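Local atomic coordinates of sugar ABC transporter substrate-binding protein, BlMnBP1 (Bifidobacterium animalis subsp. lactis ATCC 27673, PDB entry 6I5R), a protein that binds mannobiose and related manno-oligosaccharides outside the cell and probably delivers them to an ABC transporter for uptake. Residues 221-226 and 389-394; 399-404 and 434-439. All coordinates share one frame; numbering follows the deposited sequence.

In the fold
Interactions 1 and 2 lie side by side where helix 217-224 meets the C-terminal helices, their centres 10 Å apart and about 19 and 20 Å from the centre of the chain. Helix 391-399 runs from one to the other: its first turn meets residues 221-226, and its last residue, S399, meets the C-terminal helix 425-443. W436 of interaction 2 also reaches back to interaction 1, where its NE1 probably donates to L222 O at 3.0 Å. K226 adds a salt bridge to E441 on the same C-terminal helix. Neither contact includes any of the glycan-pocket residues, but interaction 1 contributes D390 and N394 to a zinc site.

Interaction 1 of 2, residues 221-226 and 389-394; sequences VLPTTK and EDLLAN. With ZN (zinc ion), chain J.
A proline at a kink in helix 217-224 supplies the centre of this contact: the ring of P223 lies against the backbone of the first turn of helix 391-399. P223 CB sits 3.7 Å from L392 CA, and CG also approaches L392 CB. The proline N has no hydrogen to give to the preceding turn, and the helix is kinked there. L391 and L392 both pack on the ring. L391 has CG anti to the backbone N (chi1 -178°), which brings that carbon to 3.8 Å from P223 CB, while its CD2 meets the methyl CG2 of T224 at 3.6 Å. L392 goes to the other neighbour, its CD1 touching L222 CD2 at 3.7 Å. The hydroxyl of T224 takes no part in this apolar surface and bonds instead to Q220 O.

Residues 389-394 also bind a zinc ion. D390 chelates the metal through both carboxylate oxygens, OD2 at 2.1 Å, and N394 adds OD1 at 2.3 Å. A water joins them, and D107 and S109 complete the shell. N394 ND2 donates to D390 OD2 over 2.8 Å, meeting it from above the carboxylate plane with an N-H...O angle of 133°, a bent bond that links the two ligands beside the metal. Between the two segments the contact is thus apolar, whereas D390 and N394 are tied by the metal to D107 and S109, where the zinc would be expected to offset the carboxylate charge.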
loop_
_atom_site.group_PDB
_atom_site.type_symbol
_atom_site.label_atom_id
_atom_site.label_comp_id
_atom_site.label_asym_id
_atom_site.label_seq_id
_atom_site.Cartn_x
_atom_site.Cartn_y
_atom_site.Cartn_z
ATOM N N VAL A 221 -16.243 -8.363 -7.313
ATOM C CA VAL A 221 -17.318 -8.651 -6.364
ATOM C C VAL A 221 -17.716 -7.399 -5.590
ATOM O O VAL A 221 -18.897 -7.043 -5.502
ATOM C CB VAL A 221 -16.895 -9.777 -5.401
ATOM C CG1 VAL A 221 -18.007 -10.026 -4.352
ATOM C CG2 VAL A 221 -16.553 -11.045 -6.168
ATOM N N LEU A 222 -16.738 -6.752 -4.970
ATOM C CA LEU A 222 -17.004 -5.593 -4.120
ATOM C C LEU A 222 -17.876 -4.540 -4.780
ATOM O O LEU A 222 -18.894 -4.158 -4.177
ATOM C CB LEU A 222 -15.664 -4.993 -3.666
ATOM C CG LEU A 222 -15.669 -3.749 -2.769
ATOM C CD1 LEU A 222 -16.312 -4.022 -1.460
ATOM C CD2 LEU A 222 -14.216 -3.264 -2.536
ATOM N N PRO A 223 -17.564 -4.038 -5.981
ATOM C CA PRO A 223 -18.387 -2.980 -6.574
ATOM C C PRO A 223 -19.684 -3.471 -7.193
ATOM O O PRO A 223 -20.474 -2.640 -7.642
ATOM C CB PRO A 223 -17.453 -2.365 -7.638
ATOM C CG PRO A 223 -16.586 -3.509 -8.055
ATOM C CD PRO A 223 -16.339 -4.279 -6.769
ATOM N N THR A 224 -19.944 -4.780 -7.203
ATOM C CA THR A 224 -21.234 -5.284 -7.643
ATOM C C THR A 224 -22.065 -5.843 -6.501
ATOM O O THR A 224 -23.159 -6.352 -6.764
ATOM C CB THR A 224 -21.070 -6.359 -8.720
ATOM O OG1 THR A 224 -20.323 -7.458 -8.190
ATOM C CG2 THR A 224 -20.342 -5.824 -9.945
ATOM N N THR A 225 -21.579 -5.758 -5.250
ATOM C CA THR A 225 -22.261 -6.278 -4.063
ATOM C C THR A 225 -22.807 -5.119 -3.240
ATOM O O THR A 225 -22.052 -4.237 -2.839
ATOM C CB THR A 225 -21.293 -7.097 -3.205
ATOM O OG1 THR A 225 -20.783 -8.178 -3.995
ATOM C CG2 THR A 225 -21.965 -7.604 -1.921
ATOM N N LYS A 226 -24.110 -5.131 -2.953
ATOM C CA LYS A 226 -24.701 -3.952 -2.328
ATOM C C LYS A 226 -24.269 -3.753 -0.877
ATOM O O LYS A 226 -24.122 -2.608 -0.430
ATOM C CB LYS A 226 -26.216 -4.024 -2.393
ATOM C CG LYS A 226 -26.746 -3.474 -3.675
ATOM C CD LYS A 226 -28.191 -3.852 -3.834
ATOM C CE LYS A 226 -28.801 -3.173 -5.078
ATOM N NZ LYS A 226 -30.231 -3.524 -5.291
ATOM N N GLU A 389 -13.682 -1.849 -15.862
ATOM C CA GLU A 389 -12.417 -1.446 -15.253
ATOM C C GLU A 389 -12.620 -0.296 -14.278
ATOM O O GLU A 389 -11.909 -0.197 -13.274
ATOM C CB GLU A 389 -11.441 -1.058 -16.356
ATOM C CG GLU A 389 -9.965 -1.104 -15.986
ATOM C CD GLU A 389 -9.052 -0.913 -17.210
ATOM O OE1 GLU A 389 -9.550 -0.507 -18.265
ATOM O OE2 GLU A 389 -7.836 -1.168 -17.114
ATOM N N ASP A 390 -13.602 0.547 -14.551
ATOM C CA ASP A 390 -13.854 1.787 -13.835
ATOM C C ASP A 390 -14.905 1.631 -12.748
ATOM O O ASP A 390 -15.199 2.596 -12.030
ATOM C CB ASP A 390 -14.304 2.857 -14.843
ATOM C CG ASP A 390 -14.267 4.250 -14.263
ATOM O OD1 ASP A 390 -13.448 4.490 -13.355
ATOM O OD2 ASP A 390 -15.051 5.119 -14.700
ATOM N N LEU A 391 -15.478 0.436 -12.609
ATOM C CA LEU A 391 -16.638 0.282 -11.749
ATOM C C LEU A 391 -16.276 0.505 -10.278
ATOM O O LEU A 391 -17.005 1.193 -9.556
ATOM C CB LEU A 391 -17.243 -1.109 -11.950
ATOM C CG LEU A 391 -18.494 -1.301 -11.113
ATOM C CD1 LEU A 391 -19.608 -0.399 -11.623
ATOM C CD2 LEU A 391 -18.930 -2.749 -11.117
ATOM N N LEU A 392 -15.157 -0.044 -9.827
ATOM C CA LEU A 392 -14.783 0.145 -8.424
ATOM C C LEU A 392 -14.522 1.617 -8.132
ATOM O O LEU A 392 -14.963 2.145 -7.108
ATOM C CB LEU A 392 -13.559 -0.692 -8.051
ATOM C CG LEU A 392 -13.068 -0.461 -6.607
ATOM C CD1 LEU A 392 -14.010 -1.033 -5.542
ATOM C CD2 LEU A 392 -11.656 -1.033 -6.500
ATOM N N ALA A 393 -13.785 2.297 -9.012
ATOM C CA ALA A 393 -13.481 3.699 -8.767
ATOM C C ALA A 393 -14.759 4.523 -8.664
ATOM O O ALA A 393 -14.866 5.423 -7.819
ATOM C CB ALA A 393 -12.573 4.241 -9.872
ATOM N N ASN A 394 -15.757 4.201 -9.492
ATOM C CA ASN A 394 -16.976 4.984 -9.559
ATOM C C ASN A 394 -17.901 4.709 -8.382
ATOM O O ASN A 394 -18.523 5.628 -7.846
ATOM C CB ASN A 394 -17.682 4.689 -10.877
ATOM C CG ASN A 394 -16.939 5.249 -12.076
ATOM O OD1 ASN A 394 -15.886 5.911 -11.961
ATOM N ND2 ASN A 394 -17.444 4.922 -13.241
HETATM ZN ZN ZN J . -14.226 6.550 -13.385
HETATM O O HOH W 1 -16.185 7.164 -13.958
#

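Interaction 2 of 2, residues 399-404 and 434-439; sequences SELGIN and QKWAKA
S399, the last residue of helix 391-399, packs between W436 and A439 of the C-terminal helix. Its CB lies 3.7 Å from A439 CB, and its OG comes to 3.5 Å from W436 CE3, at an oblique approach to the indole. The hydroxyl stands between the backbone N and the carbonyl carbon (chi1 74°), from where it accepts a bond of 3.0 Å from L401 N, with an N-H...O angle of 153°, in an ST turn. The same oxygen bonds to N396 O in the preceding helical turn, and neither of these bonds reaches helix 425-443. An alanine here would retain CB and its packing on A439 but lose the hydroxyl's contact with the indole and its bond to N396 O, and is likely to leave L401 N without its acceptor and the turn less firmly set.

At E400 the chain leaves the helix with a positive phi, and the CB of L401 then points toward residues 434-439. This places the exit from helix 391-399 against helix 425-443, the last helix of this solute-binding protein.

W436 has CG anti to the backbone N (chi1 -168°), and CE3 and CZ3 of its six-membered ring make the contacts: L401 CD1 meets CE3 at 3.5 Å, and I403 CG1 lies 3.9 Å from CZ3, crossing the indole at about a right angle. F229 adds an edge-to-face ring contact, and the indole NE1 bonds to L222 O, which satisfies the polar atom of this buried side chain and fixes the ring's rotation. At the solvent side, K435 lays its CB 3.8 Å from S399 O before the extended chain carries NZ away to E431.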
loop_
_atom_site.group_PDB
_atom_site.type_symbol
_atom_site.label_atom_id
_atom_site.label_comp_id
_atom_site.label_asym_id
_atom_site.label_seq_id
_atom_site.Cartn_x
_atom_site.Cartn_y
_atom_site.Cartn_z
ATOM N N SER A 399 -20.016 6.447 -3.307
ATOM C CA SER A 399 -20.283 6.037 -1.943
ATOM C C SER A 399 -19.631 6.954 -0.928
ATOM O O SER A 399 -20.049 6.961 0.236
ATOM C CB SER A 399 -19.754 4.630 -1.704
ATOM O OG SER A 399 -18.339 4.669 -1.609
ATOM N N GLU A 400 -18.571 7.644 -1.326
ATOM C CA GLU A 400 -17.738 8.458 -0.444
ATOM C C GLU A 400 -16.978 7.624 0.581
ATOM O O GLU A 400 -16.572 8.143 1.624
ATOM C CB GLU A 400 -18.580 9.540 0.257
ATOM C CG GLU A 400 -19.262 10.518 -0.726
ATOM C CD GLU A 400 -18.323 11.561 -1.253
ATOM O OE1 GLU A 400 -18.778 12.708 -1.492
ATOM O OE2 GLU A 400 -17.131 11.237 -1.465
ATOM N N LEU A 401 -16.792 6.326 0.322
ATOM C CA LEU A 401 -16.094 5.455 1.258
ATOM C C LEU A 401 -14.616 5.316 0.948
ATOM O O LEU A 401 -13.829 4.990 1.849
ATOM C CB LEU A 401 -16.710 4.060 1.246
ATOM C CG LEU A 401 -18.120 3.970 1.793
ATOM C CD1 LEU A 401 -18.515 2.512 1.875
ATOM C CD2 LEU A 401 -18.195 4.550 3.152
ATOM N N GLY A 402 -14.225 5.520 -0.306
ATOM C CA GLY A 402 -12.809 5.565 -0.605
ATOM C C GLY A 402 -12.086 4.335 -0.104
ATOM O O GLY A 402 -11.057 4.438 0.579
ATOM N N ILE A 403 -12.625 3.173 -0.459
ATOM C CA ILE A 403 -12.027 1.895 -0.096
ATOM C C ILE A 403 -10.691 1.736 -0.803
ATOM O O ILE A 403 -10.638 1.680 -2.037
ATOM C CB ILE A 403 -12.966 0.736 -0.448
ATOM C CG1 ILE A 403 -14.263 0.870 0.358
ATOM C CG2 ILE A 403 -12.262 -0.598 -0.238
ATOM C CD1 ILE A 403 -14.091 0.639 1.857
ATOM N N ASN A 404 -9.617 1.628 -0.018
ATOM C CA ASN A 404 -8.265 1.432 -0.544
ATOM C C ASN A 404 -7.870 2.566 -1.493
ATOM O O ASN A 404 -7.062 2.371 -2.406
ATOM C CB ASN A 404 -8.148 0.060 -1.225
ATOM C CG ASN A 404 -6.764 -0.545 -1.091
ATOM O OD1 ASN A 404 -6.111 -0.420 -0.047
ATOM N ND2 ASN A 404 -6.300 -1.191 -2.158
ATOM N N GLN A 434 -25.175 1.049 3.605
ATOM C CA GLN A 434 -26.274 1.796 2.995
ATOM C C GLN A 434 -25.748 2.803 1.969
ATOM O O GLN A 434 -26.328 2.965 0.880
ATOM C CB GLN A 434 -27.107 2.452 4.113
ATOM C CG GLN A 434 -27.917 1.410 4.885
ATOM C CD GLN A 434 -28.296 1.768 6.322
ATOM O OE1 GLN A 434 -27.929 2.825 6.850
ATOM N NE2 GLN A 434 -29.032 0.862 6.962
ATOM N N LYS A 435 -24.608 3.430 2.261
ATOM C CA LYS A 435 -23.989 4.336 1.303
ATOM C C LYS A 435 -23.435 3.570 0.114
ATOM O O LYS A 435 -23.571 4.011 -1.035
ATOM C CB LYS A 435 -22.880 5.152 1.968
ATOM C CG LYS A 435 -23.428 6.163 2.991
ATOM C CD LYS A 435 -22.372 7.013 3.673
ATOM C CE LYS A 435 -23.026 7.942 4.706
ATOM N NZ LYS A 435 -22.011 8.663 5.541
ATOM N N TRP A 436 -22.793 2.425 0.367
ATOM C CA TRP A 436 -22.274 1.613 -0.729
ATOM C C TRP A 436 -23.403 1.058 -1.572
ATOM O O TRP A 436 -23.333 1.076 -2.803
ATOM C CB TRP A 436 -21.450 0.462 -0.172
ATOM C CG TRP A 436 -20.654 -0.258 -1.159
ATOM C CD1 TRP A 436 -20.982 -1.429 -1.771
ATOM C CD2 TRP A 436 -19.353 0.087 -1.615
ATOM N NE1 TRP A 436 -19.968 -1.827 -2.600
ATOM C CE2 TRP A 436 -18.956 -0.908 -2.521
ATOM C CE3 TRP A 436 -18.497 1.159 -1.370
ATOM C CZ2 TRP A 436 -17.747 -0.867 -3.179
ATOM C CZ3 TRP A 436 -17.307 1.190 -2.011
ATOM C CH2 TRP A 436 -16.939 0.193 -2.919
ATOM N N ALA A 437 -24.463 0.595 -0.914
ATOM C CA ALA A 437 -25.570 -0.028 -1.619
ATOM C C ALA A 437 -26.196 0.933 -2.627
ATOM O O ALA A 437 -26.539 0.520 -3.739
ATOM C CB ALA A 437 -26.587 -0.542 -0.605
ATOM N N LYS A 438 -26.296 2.227 -2.279
ATOM C CA LYS A 438 -26.827 3.212 -3.217
ATOM C C LYS A 438 -25.862 3.420 -4.364
ATOM O O LYS A 438 -26.278 3.568 -5.516
ATOM C CB LYS A 438 -27.116 4.534 -2.503
ATOM C CG LYS A 438 -28.432 4.469 -1.732
ATOM C CD LYS A 438 -28.581 5.525 -0.637
ATOM C CE LYS A 438 -28.686 6.924 -1.181
ATOM N NZ LYS A 438 -29.232 7.803 -0.054
ATOM N N ALA A 439 -24.562 3.427 -4.063
ATOM C CA ALA A 439 -23.558 3.658 -5.086
ATOM C C ALA A 439 -23.475 2.484 -6.058
ATOM O O ALA A 439 -23.271 2.678 -7.264
ATOM C CB ALA A 439 -22.208 3.914 -4.421
#